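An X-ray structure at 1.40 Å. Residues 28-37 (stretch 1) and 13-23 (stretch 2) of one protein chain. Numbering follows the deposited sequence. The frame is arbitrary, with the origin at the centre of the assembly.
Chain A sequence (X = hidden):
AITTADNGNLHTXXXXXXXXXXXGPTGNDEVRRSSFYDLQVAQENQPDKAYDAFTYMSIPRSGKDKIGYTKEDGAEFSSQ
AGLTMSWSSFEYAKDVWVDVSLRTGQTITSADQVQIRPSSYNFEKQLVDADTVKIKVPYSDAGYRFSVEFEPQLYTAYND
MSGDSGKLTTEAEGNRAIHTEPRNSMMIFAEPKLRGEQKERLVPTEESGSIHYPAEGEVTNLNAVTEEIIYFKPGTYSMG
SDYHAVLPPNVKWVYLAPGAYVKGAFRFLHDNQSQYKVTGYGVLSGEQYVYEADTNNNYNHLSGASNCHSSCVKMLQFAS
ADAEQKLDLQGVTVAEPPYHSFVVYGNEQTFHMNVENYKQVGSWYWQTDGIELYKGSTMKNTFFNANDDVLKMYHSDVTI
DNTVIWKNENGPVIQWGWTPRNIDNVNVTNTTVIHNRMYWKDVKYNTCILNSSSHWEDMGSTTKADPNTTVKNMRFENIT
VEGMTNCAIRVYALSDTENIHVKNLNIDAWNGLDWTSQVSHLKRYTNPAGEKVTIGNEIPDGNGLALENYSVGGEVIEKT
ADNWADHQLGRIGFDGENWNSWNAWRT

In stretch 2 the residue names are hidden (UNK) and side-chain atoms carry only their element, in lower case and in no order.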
# COMPACT_ATOMS: atom_id res chain seq x y z
N ASN A 28 -5.74 -21.41 13.87
CA ASN A 28 -4.42 -20.89 14.21
C ASN A 28 -3.31 -21.59 13.44
O ASN A 28 -2.30 -20.96 13.11
CB ASN A 28 -4.18 -21.03 15.72
CG ASN A 28 -4.98 -20.03 16.52
OD1 ASN A 28 -5.74 -19.25 15.97
ND2 ASN A 28 -4.80 -20.06 17.84
N ASP A 29 -3.50 -22.86 13.13
CA ASP A 29 -2.50 -23.67 12.45
C ASP A 29 -2.80 -23.87 10.97
O ASP A 29 -2.26 -24.80 10.35
CB ASP A 29 -2.36 -25.03 13.14
CG ASP A 29 -3.68 -25.81 13.18
OD1 ASP A 29 -4.75 -25.23 12.88
OD2 ASP A 29 -3.64 -27.01 13.52
N GLU A 30 -3.63 -23.01 10.38
CA GLU A 30 -4.03 -23.12 8.98
C GLU A 30 -3.60 -21.87 8.21
O GLU A 30 -3.43 -20.79 8.79
CB GLU A 30 -5.55 -23.27 8.87
CG GLU A 30 -6.08 -24.57 9.47
CD GLU A 30 -7.60 -24.65 9.46
OE1 GLU A 30 -8.25 -23.60 9.28
OE2 GLU A 30 -8.14 -25.77 9.63
N VAL A 31 -3.43 -22.03 6.90
CA VAL A 31 -3.14 -20.92 5.99
C VAL A 31 -4.21 -20.91 4.91
O VAL A 31 -4.47 -21.94 4.28
CB VAL A 31 -1.74 -21.07 5.35
CG1 VAL A 31 -1.50 -19.93 4.36
CG2 VAL A 31 -0.65 -21.09 6.42
N ARG A 32 -4.82 -19.75 4.68
CA ARG A 32 -5.86 -19.64 3.65
C ARG A 32 -5.24 -19.70 2.26
O ARG A 32 -4.37 -18.88 1.93
CB ARG A 32 -6.64 -18.34 3.82
CG ARG A 32 -8.03 -18.39 3.19
CD ARG A 32 -8.71 -17.01 3.13
NE ARG A 32 -8.80 -16.34 4.43
CZ ARG A 32 -9.77 -16.53 5.32
NH1 ARG A 32 -10.75 -17.40 5.08
NH2 ARG A 32 -9.75 -15.86 6.47
N ARG A 33 -5.68 -20.66 1.46
CA ARG A 33 -5.24 -20.81 0.08
C ARG A 33 -6.25 -20.12 -0.83
O ARG A 33 -7.45 -20.15 -0.56
CB ARG A 33 -5.18 -22.30 -0.28
CG ARG A 33 -4.86 -22.57 -1.74
CD ARG A 33 -4.73 -24.05 -2.03
NE ARG A 33 -4.73 -24.28 -3.46
CZ ARG A 33 -4.73 -25.48 -4.03
NH1 ARG A 33 -4.72 -26.57 -3.27
NH2 ARG A 33 -4.75 -25.59 -5.35
N SER A 34 -5.78 -19.52 -1.92
CA SER A 34 -6.70 -18.91 -2.88
C SER A 34 -7.67 -19.94 -3.45
O SER A 34 -7.26 -20.99 -3.96
CB SER A 34 -5.94 -18.26 -4.03
OG SER A 34 -6.85 -17.71 -4.99
N SER A 35 -8.97 -19.62 -3.39
CA SER A 35 -9.99 -20.43 -4.03
C SER A 35 -10.07 -20.20 -5.53
O SER A 35 -10.76 -20.96 -6.23
CB SER A 35 -11.36 -20.09 -3.45
OG SER A 35 -11.38 -20.36 -2.06
N PHE A 36 -9.39 -19.19 -6.05
CA PHE A 36 -9.69 -18.69 -7.38
C PHE A 36 -8.57 -18.84 -8.39
O PHE A 36 -8.86 -18.86 -9.59
CB PHE A 36 -10.14 -17.22 -7.30
CG PHE A 36 -11.25 -17.03 -6.33
CD1 PHE A 36 -12.53 -17.42 -6.67
CD2 PHE A 36 -11.03 -16.51 -5.07
CE1 PHE A 36 -13.58 -17.29 -5.78
CE2 PHE A 36 -12.08 -16.37 -4.18
CZ PHE A 36 -13.34 -16.76 -4.54
N TYR A 37 -7.31 -18.97 -7.96
CA TYR A 37 -6.18 -19.02 -8.88
C TYR A 37 -5.19 -20.09 -8.44
O TYR A 37 -4.97 -20.29 -7.25
CB TYR A 37 -5.43 -17.67 -8.92
CG TYR A 37 -6.38 -16.56 -9.27
CD1 TYR A 37 -6.75 -16.34 -10.59
CD2 TYR A 37 -6.95 -15.76 -8.28
CE1 TYR A 37 -7.65 -15.35 -10.92
CE2 TYR A 37 -7.86 -14.76 -8.61
CZ TYR A 37 -8.20 -14.57 -9.94
OH TYR A 37 -9.10 -13.60 -10.31
N UNK A 13 7.34 -22.46 -2.87
CA UNK A 13 7.04 -23.18 -1.64
C UNK A 13 5.54 -23.46 -1.55
O UNK A 13 4.74 -22.92 -2.32
n UNK A 13 5.71 -19.26 0.14
c UNK A 13 7.65 -19.85 -0.81
c UNK A 13 7.13 -17.45 -0.85
c UNK A 13 8.86 -19.61 -1.49
c UNK A 13 7.52 -22.43 -0.39
c UNK A 13 5.84 -20.62 0.27
c UNK A 13 8.31 -17.24 -1.52
c UNK A 13 6.80 -18.76 -0.51
c UNK A 13 9.18 -18.31 -1.84
c UNK A 13 7.01 -21.03 -0.30
N UNK A 14 5.18 -24.29 -0.58
CA UNK A 14 3.80 -24.68 -0.36
C UNK A 14 3.53 -24.62 1.14
O UNK A 14 4.43 -24.39 1.94
c UNK A 14 1.30 -25.91 -2.17
c UNK A 14 -0.81 -25.32 -3.89
c UNK A 14 1.52 -25.03 -3.24
c UNK A 14 3.56 -26.10 -0.89
c UNK A 14 0.02 -26.47 -2.00
c UNK A 14 0.46 -24.75 -4.09
c UNK A 14 1.34 -27.25 -0.37
n UNK A 14 0.07 -27.28 -0.89
c UNK A 14 -1.05 -26.18 -2.85
c UNK A 14 2.13 -26.41 -1.12
N UNK A 15 2.26 -24.82 1.50
CA UNK A 15 1.86 -24.98 2.90
C UNK A 15 0.98 -26.22 2.98
O UNK A 15 -0.14 -26.22 2.45
n UNK A 15 3.04 -20.64 3.18
c UNK A 15 1.95 -22.52 3.49
n UNK A 15 2.77 -22.26 4.57
c UNK A 15 3.40 -21.11 4.36
c UNK A 15 1.10 -23.75 3.41
c UNK A 15 2.12 -21.50 2.62
N UNK A 16 1.47 -27.26 3.66
CA UNK A 16 0.68 -28.49 3.76
C UNK A 16 -0.52 -28.32 4.67
O UNK A 16 -1.44 -29.16 4.63
o UNK A 16 3.53 -30.78 3.53
c UNK A 16 1.56 -29.65 4.22
c UNK A 16 2.57 -30.09 3.17
o UNK A 16 2.39 -29.75 1.98
N UNK A 17 -0.54 -27.27 5.49
CA UNK A 17 -1.66 -26.92 6.34
C UNK A 17 -2.61 -25.92 5.68
O UNK A 17 -3.37 -25.23 6.38
n UNK A 17 -0.35 -24.23 8.46
c UNK A 17 -1.15 -26.38 7.68
o UNK A 17 0.49 -25.04 6.55
c UNK A 17 -0.27 -25.15 7.51
N UNK A 18 -2.59 -25.83 4.35
CA UNK A 18 -3.47 -24.92 3.64
C UNK A 18 -4.92 -25.39 3.70
O UNK A 18 -5.20 -26.60 3.77
c UNK A 18 -3.05 -24.83 2.17
N UNK A 19 -5.84 -24.43 3.67
CA UNK A 19 -7.27 -24.70 3.65
C UNK A 19 -7.94 -23.78 2.64
O UNK A 19 -7.51 -22.64 2.42
c UNK A 19 -7.35 -25.51 6.04
c UNK A 19 -7.94 -24.53 5.04
c UNK A 19 -7.81 -23.09 5.52
N UNK A 20 -9.01 -24.26 2.04
CA UNK A 20 -9.93 -23.40 1.30
C UNK A 20 -10.96 -22.86 2.29
O UNK A 20 -11.57 -23.64 3.04
c UNK A 20 -9.12 -23.64 -1.73
c UNK A 20 -9.74 -24.60 -0.94
c UNK A 20 -8.30 -24.02 -2.79
c UNK A 20 -8.71 -26.33 -2.27
c UNK A 20 -9.53 -25.94 -1.22
c UNK A 20 -8.09 -25.37 -3.06
c UNK A 20 -10.64 -24.19 0.20
N UNK A 21 -11.14 -21.54 2.30
CA UNK A 21 -12.08 -20.93 3.24
C UNK A 21 -12.37 -19.53 2.72
O UNK A 21 -11.49 -18.66 2.75
n UNK A 21 -12.20 -20.73 6.94
o UNK A 21 -13.28 -19.52 5.38
c UNK A 21 -12.40 -20.33 5.68
c UNK A 21 -11.46 -20.89 4.64
N UNK A 22 -13.61 -19.30 2.28
CA UNK A 22 -14.05 -17.99 1.82
C UNK A 22 -15.03 -17.33 2.77
O UNK A 22 -15.59 -16.29 2.44
o UNK A 22 -15.75 -19.02 0.43
c UNK A 22 -13.64 -18.45 -0.63
c UNK A 22 -14.68 -18.06 0.42
N UNK A 23 -15.26 -17.92 3.95
CA UNK A 23 -16.37 -17.52 4.79
C UNK A 23 -16.00 -17.07 6.20
O UNK A 23 -16.81 -16.39 6.83
o UNK A 23 -16.84 -19.75 5.61
c UNK A 23 -17.89 -19.10 3.54
c UNK A 23 -17.41 -18.64 4.92
O HOH W 1 -9.98 -20.22 0.16
O HOH W 2 -10.62 -22.89 8.07

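Position 13 has one carbon, then fused five- and six-membered rings holding eight carbons and one nitrogen. That is an indole. It does not touch stretch 1. The residue is Trp13.

Position 14 has the same atoms, so it is also an indole. One of its six-membered-ring carbons lies 3.7 Å from Arg33 NH1. The residue is Trp14, and that carbon is CZ2.

Position 15 has one carbon and a five-membered ring of three carbons and two nitrogens. Val31 CG2 sits over one face of this ring. This is an imidazole, so the residue is His15. Its ND1 is 4.1 Å from Val31 CG2.

Position 16 has two carbons, the second carrying two oxygens. This is a short carboxylate out of reach of stretch 1. The residue is Asp16.

Position 17 has two carbons, the second carrying one oxygen and one nitrogen. The nitrogen lies 2.7 Å from Asp29 O and donates a hydrogen bond to it, as an amide can. The residue is Asn17.

Position 18 has a single carbon, 4.1 Å from Arg33 CB. The residue is Ala18. It closes a type I turn that begins at His15.

Position 19 has three carbons, one carrying the other two. One branch lies 3.5 Å from Glu30 CD. The residue is Val19.

Position 20 has one carbon and a six-carbon ring. Ser34 O approaches the ring edge, and Arg33 CZ is 3.5 Å from the outermost ring carbon. The residue is Phe20, and that carbon is CZ.

Position 21 has two carbons, the second carrying one oxygen and one nitrogen. The oxygen accepts from the backbone N of position 23 and lies 3.3 Å from Arg32 NH1. The residue is Asn21.

Position 22 has one carbon carrying an oxygen and a carbon. The terminal carbon is 3.3 Å from Ser35 OG. The residue is Thr22.

Position 23 has the same branched set and makes no contact. The residue is Thr23.

The contact is a short parallel pairing. Val31 N donates to Asn17 O (3.2 Å), Val19 N to Val31 O (2.9 Å), and Arg33 N to Val19 O (2.9 Å). Val31 and Ala18 share one face of the sheet; Arg32 and Val19 share the other. The Arg33 guanidinium lies between Phe20 and Trp14, on opposite faces. Arg32 NH1 donates to Asn21 O (2.8 Å). One water joins Asn21 N, Arg33 O and Ser35 OG; another joins Asn21 ND2 to Glu30 OE1.

Stretch 2 13-23: WWHDNAVFNTT
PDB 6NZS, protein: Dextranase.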